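Local coordinates for uncharacterized protein (PDB 4RXV), which is of unknown function, though its N-terminal part belongs to the RavJ peptidase family of clan CA, consistent with a cysteine-protease-like role as a Legionella effector, at residues E16-F21 against F105-S109; A74-I78 against T216-L221. One frame throughout, in Å; residues are numbered along the deposited sequence. Where two conformers were deposited one is given.

The centre of contact 1 lies deep in the fold, about 6 Å from the centre of the chain, and that of contact 2 nearer the surface, about 15 Å from it; their own centres are about 16 Å apart. In contact 1 the loop 16-21 meets helix 105-114 through aromatic rings, with a few buried polar atoms bonded to one another. In contact 2 a loop late in the chain, 216-221, lies on helix 74-84 through a paired set of glutamine amides, a water and a few aliphatic groups. The two helices pack together, the backbone oxygen of Tyr107 touching the ring of Tyr77, and helix 74-84 also lines the His108 side of contact 1.

Contact 1. Residues E16-F21 against F105-S109; sequences EQYQKF and FAYHS
Tyr18 and His108 meet by a hydrogen bond between Tyr18 OH and His108 ND1, 2.8 Å long, in which either could supply the proton. The nitrogen lies near the plane of the phenol ring, at its edge, while Tyr18 CE1 sits over one face of the imidazole; the two rings form an offset edge-to-face pair with planes at 83°. With CG of His108 anti to its backbone nitrogen (chi1 -172°), the imidazole is carried out from the helix to the tyrosine. Ser109 OG donates a second bond to Tyr18 OH at 2.9 Å, so two side chains of the same helical turn grip one buried hydroxyl.

Phe21 and Phe105 reach in from opposite directions. Phe105 CZ lies over one face of the Phe21 ring, 3.3 Å from Phe21 CG, with the planes inclined at 44°. Phe105 CE1 also touches Tyr18 CD1 at 3.5 Å. Flat, apolar phenylalanines suit this buried place because they fill it without needing polar partners, and Phe21 turns its edge to the face of His108, completing an aromatic cluster. Glu16 OE1 comes to the imidazole edge, 3.1 Å from His108 CE1, while its carboxylate forms a salt bridge with Arg12.

Asn85 bonds both to Glu16 OE1 and to His108 NE2, so both imidazole nitrogens are engaged and the ring's rotation is probably fixed. Helix 74-84 packs on His108 through Phe80, Ala81 and Arg84, Pro172 of helix 172-176 touches Tyr18, Phe105 and Ser109, and strand 95-100 meets both phenylalanines through Ser100.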
ATOM      1  N   GLU A  16      -0.728 -10.853  -2.036  1.00  7.56           N
ATOM      2  CA  GLU A  16       0.561 -10.208  -2.137  1.00  7.67           C
ATOM      3  C   GLU A  16       1.484 -10.513  -0.969  1.00  7.56           C
ATOM      4  O   GLU A  16       2.664 -10.204  -1.033  1.00  8.36           O
ATOM      5  CB  GLU A  16       0.387  -8.690  -2.305  1.00  7.98           C
ATOM      6  CG  GLU A  16      -0.313  -8.351  -3.597  1.00  8.34           C
ATOM      7  CD  GLU A  16       0.412  -8.932  -4.793  1.00  9.29           C
ATOM      8  OE1 GLU A  16       1.550  -8.509  -5.065  1.00 12.88           O
ATOM      9  OE2 GLU A  16      -0.142  -9.822  -5.457  1.00 10.71           O
ATOM     10  N   GLN A  17       0.946 -11.113   0.081  1.00  7.78           N
ATOM     11  CA  GLN A  17       1.742 -11.505   1.260  1.00  8.46           C
ATOM     12  C   GLN A  17       2.569 -10.318   1.779  1.00  7.70           C
ATOM     13  O   GLN A  17       3.786 -10.419   2.008  1.00  8.68           O
ATOM     14  CB  GLN A  17       2.618 -12.720   0.959  1.00  9.80           C
ATOM     15  CG  GLN A  17       1.774 -13.953   0.616  1.00 13.32           C
ATOM     16  CD  GLN A  17       0.908 -14.416   1.788  1.00 17.41           C
ATOM     17  OE1 GLN A  17       1.446 -14.756   2.837  1.00 18.81           O
ATOM     18  NE2 GLN A  17      -0.403 -14.517   1.589  1.00 24.97           N
ATOM     19  N   TYR A  18       1.895  -9.204   2.021  1.00  7.67           N
ATOM     20  CA  TYR A  18       2.573  -7.978   2.454  1.00  7.50           C
ATOM     21  C   TYR A  18       3.298  -8.155   3.791  1.00  7.60           C
ATOM     22  O   TYR A  18       4.280  -7.462   4.051  1.00  8.54           O
ATOM     23  CB  TYR A  18       1.563  -6.853   2.535  1.00  7.59           C
ATOM     24  CG  TYR A  18       1.093  -6.337   1.186  1.00  7.20           C
ATOM     25  CD1 TYR A  18       1.996  -5.930   0.227  1.00  7.78           C
ATOM     26  CD2 TYR A  18      -0.260  -6.203   0.894  1.00  7.47           C
ATOM     27  CE1 TYR A  18       1.583  -5.400  -0.989  1.00  7.45           C
ATOM     28  CE2 TYR A  18      -0.686  -5.692  -0.319  1.00  7.39           C
ATOM     29  CZ  TYR A  18       0.242  -5.279  -1.265  1.00  6.67           C
ATOM     30  OH  TYR A  18      -0.230  -4.724  -2.431  1.00  7.75           O
ATOM     31  N   GLN A  19       2.816  -9.075   4.628  1.00  7.66           N
ATOM     32  CA  GLN A  19       3.461  -9.326   5.899  1.00  8.37           C
ATOM     33  C   GLN A  19       4.871  -9.889   5.767  1.00  9.39           C
ATOM     34  O   GLN A  19       5.627  -9.884   6.737  1.00 10.20           O
ATOM     35  CB  GLN A  19       2.610 -10.233   6.783  1.00 10.36           C
ATOM     36  CG  GLN A  19       2.599 -11.713   6.466  1.00 11.76           C
ATOM     37  CD  GLN A  19       1.760 -12.116   5.292  1.00 16.55           C
ATOM     38  OE1 GLN A  19       1.212 -11.300   4.548  1.00 14.88           O
ATOM     39  NE2 GLN A  19       1.666 -13.421   5.103  1.00 24.30           N
ATOM     40  N   LYS A  20       5.218 -10.374   4.596  1.00  8.77           N
ATOM     41  CA  LYS A  20       6.527 -10.967   4.350  1.00  9.78           C
ATOM     42  C   LYS A  20       7.554  -9.984   3.836  1.00 10.58           C
ATOM     43  O   LYS A  20       8.730 -10.316   3.745  1.00 11.52           O
ATOM     44  CB  LYS A  20       6.402 -12.172   3.391  1.00 11.53           C
ATOM     45  CG  LYS A  20       5.407 -13.223   3.821  1.00 14.66           C
ATOM     46  CD  LYS A  20       5.707 -13.892   5.111  1.00 19.95           C
ATOM     47  CE  LYS A  20       4.624 -14.913   5.429  1.00 26.29           C
ATOM     48  NZ  LYS A  20       4.651 -15.648   6.677  1.00 30.49           N
ATOM     49  N   PHE A  21       7.143  -8.754   3.527  1.00 10.08           N
ATOM     50  CA  PHE A  21       8.112  -7.765   3.068  1.00  9.82           C
ATOM     51  C   PHE A  21       9.132  -7.456   4.156  1.00  9.75           C
ATOM     52  O   PHE A  21       8.838  -7.521   5.353  1.00 10.88           O
ATOM     53  CB  PHE A  21       7.415  -6.435   2.763  1.00  9.42           C
ATOM     54  CG  PHE A  21       7.034  -6.237   1.320  1.00  9.06           C
ATOM     55  CD1 PHE A  21       6.045  -6.990   0.718  1.00  9.48           C
ATOM     56  CD2 PHE A  21       7.675  -5.252   0.563  1.00  9.55           C
ATOM     57  CE1 PHE A  21       5.693  -6.738  -0.582  1.00 10.60           C
ATOM     58  CE2 PHE A  21       7.315  -5.019  -0.741  1.00 10.11           C
ATOM     59  CZ  PHE A  21       6.331  -5.747  -1.305  1.00 10.30           C
ATOM     60  N   PHE A 105       5.045   2.260   0.367  1.00  7.63           N
ATOM     61  CA  PHE A 105       4.468   0.929   0.273  1.00  7.47           C
ATOM     62  C   PHE A 105       3.058   0.959  -0.346  1.00  6.92           C
ATOM     63  O   PHE A 105       2.706   0.085  -1.139  1.00  7.46           O
ATOM     64  CB  PHE A 105       4.446   0.313   1.670  1.00  7.71           C
ATOM     65  CG  PHE A 105       4.531  -1.220   1.730  1.00  7.52           C
ATOM     66  CD1 PHE A 105       4.263  -2.042   0.659  1.00  7.79           C
ATOM     67  CD2 PHE A 105       4.888  -1.807   2.924  1.00  8.52           C
ATOM     68  CE1 PHE A 105       4.349  -3.429   0.789  1.00  8.59           C
ATOM     69  CE2 PHE A 105       4.944  -3.181   3.074  1.00  8.63           C
ATOM     70  CZ  PHE A 105       4.669  -3.989   2.009  1.00  8.58           C
ATOM     71  N   ALA A 106       2.253   1.953   0.018  1.00  6.94           N
ATOM     72  CA  ALA A 106       0.889   2.066  -0.469  1.00  7.74           C
ATOM     73  C   ALA A 106       0.819   2.058  -1.998  1.00  6.81           C
ATOM     74  O   ALA A 106      -0.200   1.660  -2.550  1.00  7.51           O
ATOM     75  CB  ALA A 106       0.228   3.297   0.085  1.00  8.43           C
ATOM     76  N   TYR A 107       1.872   2.490  -2.681  1.00  7.19           N
ATOM     77  CA  TYR A 107       1.884   2.552  -4.125  1.00  7.19           C
ATOM     78  C   TYR A 107       1.737   1.146  -4.712  1.00  6.67           C
ATOM     79  O   TYR A 107       1.172   0.997  -5.787  1.00  7.65           O
ATOM     80  CB  TYR A 107       3.167   3.187  -4.617  1.00  7.69           C
ATOM     81  CG  TYR A 107       3.452   4.605  -4.144  1.00  7.54           C
ATOM     82  CD1 TYR A 107       2.530   5.385  -3.468  1.00  8.00           C
ATOM     83  CD2 TYR A 107       4.710   5.144  -4.357  1.00  9.18           C
ATOM     84  CE1 TYR A 107       2.842   6.663  -3.043  1.00  9.84           C
ATOM     85  CE2 TYR A 107       5.021   6.417  -3.938  1.00  9.92           C
ATOM     86  CZ  TYR A 107       4.084   7.157  -3.270  1.00 10.60           C
ATOM     87  OH  TYR A 107       4.371   8.437  -2.845  1.00 14.65           O
ATOM     88  N   HIS A 108       2.271   0.138  -4.019  1.00  7.39           N
ATOM     89  CA  HIS A 108       2.157  -1.242  -4.486  1.00  6.96           C
ATOM     90  C   HIS A 108       0.689  -1.622  -4.591  1.00  6.94           C
ATOM     91  O   HIS A 108       0.233  -2.133  -5.607  1.00  7.39           O
ATOM     92  CB  HIS A 108       2.888  -2.144  -3.507  1.00  7.20           C
ATOM     93  CG  HIS A 108       3.027  -3.560  -3.946  1.00  7.71           C
ATOM     94  ND1 HIS A 108       1.958  -4.420  -4.081  1.00  7.66           N
ATOM     95  CD2 HIS A 108       4.142  -4.263  -4.245  1.00  8.68           C
ATOM     96  CE1 HIS A 108       2.423  -5.588  -4.472  1.00  7.88           C
ATOM     97  NE2 HIS A 108       3.741  -5.521  -4.572  1.00  8.20           N
ATOM     98  N   SER A 109      -0.052  -1.402  -3.519  0.86  6.59           N
ATOM     99  CA  SER A 109      -1.486  -1.731  -3.510  0.86  6.74           C
ATOM    100  C   SER A 109      -2.279  -0.890  -4.489  0.86  6.95           C
ATOM    101  O   SER A 109      -3.223  -1.414  -5.095  0.86  6.92           O
ATOM    102  CB  SER A 109      -2.083  -1.587  -2.115  0.86  7.63           C
ATOM    103  OG  SER A 109      -1.494  -2.472  -1.198  0.86  8.09           O
TER

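Contact 2. Residues A74-I78 against T216-L221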
ATOM      1  N   ALA A  74      -1.706   5.977 -13.472  1.00  9.23           N
ATOM      2  CA  ALA A  74      -2.033   4.611 -13.107  1.00  9.40           C
ATOM      3  C   ALA A  74      -0.934   3.623 -13.474  1.00  9.06           C
ATOM      4  O   ALA A  74      -0.606   2.747 -12.683  1.00  9.52           O
ATOM      5  CB  ALA A  74      -3.371   4.203 -13.723  1.00 10.25           C
ATOM      6  N   GLN A  75      -0.349   3.772 -14.661  1.00  8.87           N
ATOM      7  CA  GLN A  75       0.669   2.829 -15.096  1.00  9.18           C
ATOM      8  C   GLN A  75       1.886   2.847 -14.151  1.00  8.83           C
ATOM      9  O   GLN A  75       2.527   1.807 -13.941  1.00  9.45           O
ATOM     10  CB  GLN A  75       1.097   3.083 -16.549  1.00  9.38           C
ATOM     11  CG  GLN A  75       2.057   2.038 -17.085  1.00 10.49           C
ATOM     12  CD  GLN A  75       1.421   0.651 -17.188  1.00 11.38           C
ATOM     13  OE1 GLN A  75       0.236   0.528 -17.407  1.00 13.57           O
ATOM     14  NE2 GLN A  75       2.226  -0.391 -17.034  1.00 13.05           N
ATOM     15  N   GLU A  76       2.236   4.007 -13.594  1.00  8.88           N
ATOM     16  CA  GLU A  76       3.349   4.047 -12.644  1.00  8.71           C
ATOM     17  C   GLU A  76       3.086   3.196 -11.407  1.00  8.54           C
ATOM     18  O   GLU A  76       3.992   2.552 -10.905  1.00  8.81           O
ATOM     19  CB  GLU A  76       3.647   5.470 -12.222  1.00  9.20           C
ATOM     20  CG  GLU A  76       4.341   6.297 -13.280  1.00 10.03           C
ATOM     21  CD  GLU A  76       4.324   7.730 -12.866  1.00 11.08           C
ATOM     22  OE1 GLU A  76       5.265   8.145 -12.160  1.00 12.06           O
ATOM     23  OE2 GLU A  76       3.358   8.438 -13.222  1.00 13.15           O
ATOM     24  N   TYR A  77       1.855   3.206 -10.920  1.00  8.21           N
ATOM     25  CA  TYR A  77       1.519   2.383  -9.759  1.00  8.08           C
ATOM     26  C   TYR A  77       1.582   0.896 -10.104  1.00  8.02           C
ATOM     27  O   TYR A  77       2.087   0.098  -9.315  1.00  8.40           O
ATOM     28  CB  TYR A  77       0.156   2.759  -9.209  1.00  8.20           C
ATOM     29  CG  TYR A  77       0.145   4.128  -8.571  1.00  8.07           C
ATOM     30  CD1 TYR A  77       0.739   4.334  -7.337  1.00  8.49           C
ATOM     31  CD2 TYR A  77      -0.435   5.216  -9.203  1.00  8.95           C
ATOM     32  CE1 TYR A  77       0.768   5.578  -6.742  1.00  9.12           C
ATOM     33  CE2 TYR A  77      -0.416   6.480  -8.617  1.00  9.49           C
ATOM     34  CZ  TYR A  77       0.189   6.647  -7.381  1.00  9.24           C
ATOM     35  OH  TYR A  77       0.262   7.868  -6.752  1.00 11.93           O
ATOM     36  N   ILE A  78       1.091   0.526 -11.279  1.00  8.19           N
ATOM     37  CA  ILE A  78       1.168  -0.865 -11.720  1.00  8.82           C
ATOM     38  C   ILE A  78       2.637  -1.306 -11.834  1.00  8.64           C
ATOM     39  O   ILE A  78       3.019  -2.386 -11.358  1.00  9.15           O
ATOM     40  CB  ILE A  78       0.375  -1.055 -13.022  1.00  9.62           C
ATOM     41  CG1 ILE A  78      -1.120  -0.768 -12.753  1.00 10.60           C
ATOM     42  CG2 ILE A  78       0.601  -2.435 -13.604  1.00 10.54           C
ATOM     43  CD1 ILE A  78      -2.014  -0.874 -13.982  1.00 11.80           C
ATOM     44  N   THR A 216      -4.953   2.492 -19.742  1.00 11.75           N
ATOM     45  CA  THR A 216      -4.085   1.654 -18.931  1.00 11.88           C
ATOM     46  C   THR A 216      -4.705   0.262 -18.867  1.00 11.18           C
ATOM     47  O   THR A 216      -5.779   0.065 -18.320  1.00 11.57           O
ATOM     48  CB  THR A 216      -3.909   2.250 -17.522  1.00 11.28           C
ATOM     49  OG1 THR A 216      -3.356   3.567 -17.625  1.00 12.99           O
ATOM     50  CG2 THR A 216      -2.967   1.394 -16.686  1.00 12.04           C
ATOM     51  N   ARG A 217      -3.988  -0.698 -19.418  1.00 13.18           N
ATOM     52  CA  ARG A 217      -4.389  -2.090 -19.451  1.00 15.06           C
ATOM     53  C   ARG A 217      -4.595  -2.671 -18.058  1.00 13.81           C
ATOM     54  O   ARG A 217      -3.870  -2.342 -17.123  1.00 13.46           O
ATOM     55  CB  ARG A 217      -3.258  -2.874 -20.125  1.00 19.93           C
ATOM     56  CG  ARG A 217      -3.662  -4.132 -20.852  1.00 30.27           C
ATOM     57  CD  ARG A 217      -2.582  -4.546 -21.871  1.00 34.23           C
ATOM     58  NE  ARG A 217      -3.123  -5.317 -22.992  1.00 53.46           N
ATOM     59  CZ  ARG A 217      -3.541  -4.799 -24.148  1.00 60.86           C
ATOM     60  NH1 ARG A 217      -3.524  -3.487 -24.356  1.00 62.51           N
ATOM     61  NH2 ARG A 217      -4.030  -5.595 -25.091  1.00 55.43           N
ATOM     62  N   THR A 218      -5.577  -3.548 -17.917  1.00 13.94           N
ATOM     63  CA  THR A 218      -5.735  -4.328 -16.705  1.00 13.69           C
ATOM     64  C   THR A 218      -5.145  -5.732 -16.886  1.00 13.67           C
ATOM     65  O   THR A 218      -4.865  -6.159 -18.007  1.00 15.59           O
ATOM     66  CB  THR A 218      -7.212  -4.426 -16.297  1.00 16.92           C
ATOM     67  OG1 THR A 218      -7.984  -5.031 -17.350  1.00 20.21           O
ATOM     68  CG2 THR A 218      -7.771  -3.052 -15.966  1.00 16.91           C
ATOM     69  N   GLY A 219      -4.963  -6.467 -15.797  1.00 13.58           N
ATOM     70  CA  GLY A 219      -4.422  -7.818 -15.892  1.00 13.69           C
ATOM     71  C   GLY A 219      -2.936  -7.871 -16.223  1.00 13.08           C
ATOM     72  O   GLY A 219      -2.429  -8.899 -16.678  1.00 15.20           O
ATOM     73  N   GLN A 220      -2.234  -6.760 -16.015  1.00 11.56           N
ATOM     74  CA  GLN A 220      -0.795  -6.731 -16.219  1.00 11.26           C
ATOM     75  C   GLN A 220      -0.027  -7.488 -15.149  1.00 11.93           C
ATOM     76  O   GLN A 220       1.093  -7.951 -15.398  1.00 13.58           O
ATOM     77  CB  GLN A 220      -0.286  -5.304 -16.253  1.00 11.51           C
ATOM     78  CG  GLN A 220      -0.897  -4.491 -17.336  1.00 12.18           C
ATOM     79  CD  GLN A 220      -0.263  -3.136 -17.427  1.00 12.51           C
ATOM     80  OE1 GLN A 220       0.947  -3.014 -17.587  1.00 14.21           O
ATOM     81  NE2 GLN A 220      -1.064  -2.107 -17.284  1.00 12.64           N
ATOM     82  N   LEU A 221      -0.593  -7.588 -13.947  1.00 11.46           N
ATOM     83  CA  LEU A 221       0.143  -8.149 -12.820  1.00 11.73           C
ATOM     84  C   LEU A 221      -0.205  -9.616 -12.589  1.00 13.76           C
ATOM     85  O   LEU A 221      -1.338 -10.066 -12.778  1.00 16.23           O
ATOM     86  CB  LEU A 221      -0.164  -7.394 -11.531  1.00 12.31           C
ATOM     87  CG  LEU A 221       0.119  -5.897 -11.536  1.00 12.28           C
ATOM     88  CD1 LEU A 221      -0.341  -5.236 -10.267  1.00 12.99           C
ATOM     89  CD2 LEU A 221       1.603  -5.618 -11.772  1.00 14.66           C
TER
HETATM   90  O   HOH W   1      -1.387   5.301 -16.854  1.00 10.86           O
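Ile78 points its CD1 methyl at the CG2 methyl of Thr216, tip to tip at 3.7 Å, and its CG2 branch rests 3.8 Å from Leu221 CD2. A branched aliphatic suits this place on the helix, since one side chain serves two separate parts of the loop. Thr216 plays a double part: CG2 is the apolar side, while OG1 receives a hydrogen from a water that accepts from Gln75 N, and also bonds to Ser212 O.

The contact lays the irregular chain after strand 202-206 along the first turn of helix 74-84, within the RavJ peptidase-family region. Here Gln75 and Gln220 pair nearly coplanar amides; each carries donor and acceptor, so two glutamines satisfy each other. Gln220 NE2 gives to Gln75 OE1 at 2.9 Å and Gln75 NE2 returns a bond to Gln220 OE1 at 3.0 Å; both are nearly straight (173° and 167°) and each lands on a carbonyl lone pair. The bend of Gln75 at chi2 (65°) brings its amide round. Gln220 NE2 spends its other hydrogen on Arg217 O, 2.8 Å away within the same loop, which helps fix the amide's rotation. Asp115, just past helix 105-114, accepts from the backbone nitrogens of Gln220 and Leu221 through its two carboxylate oxygens.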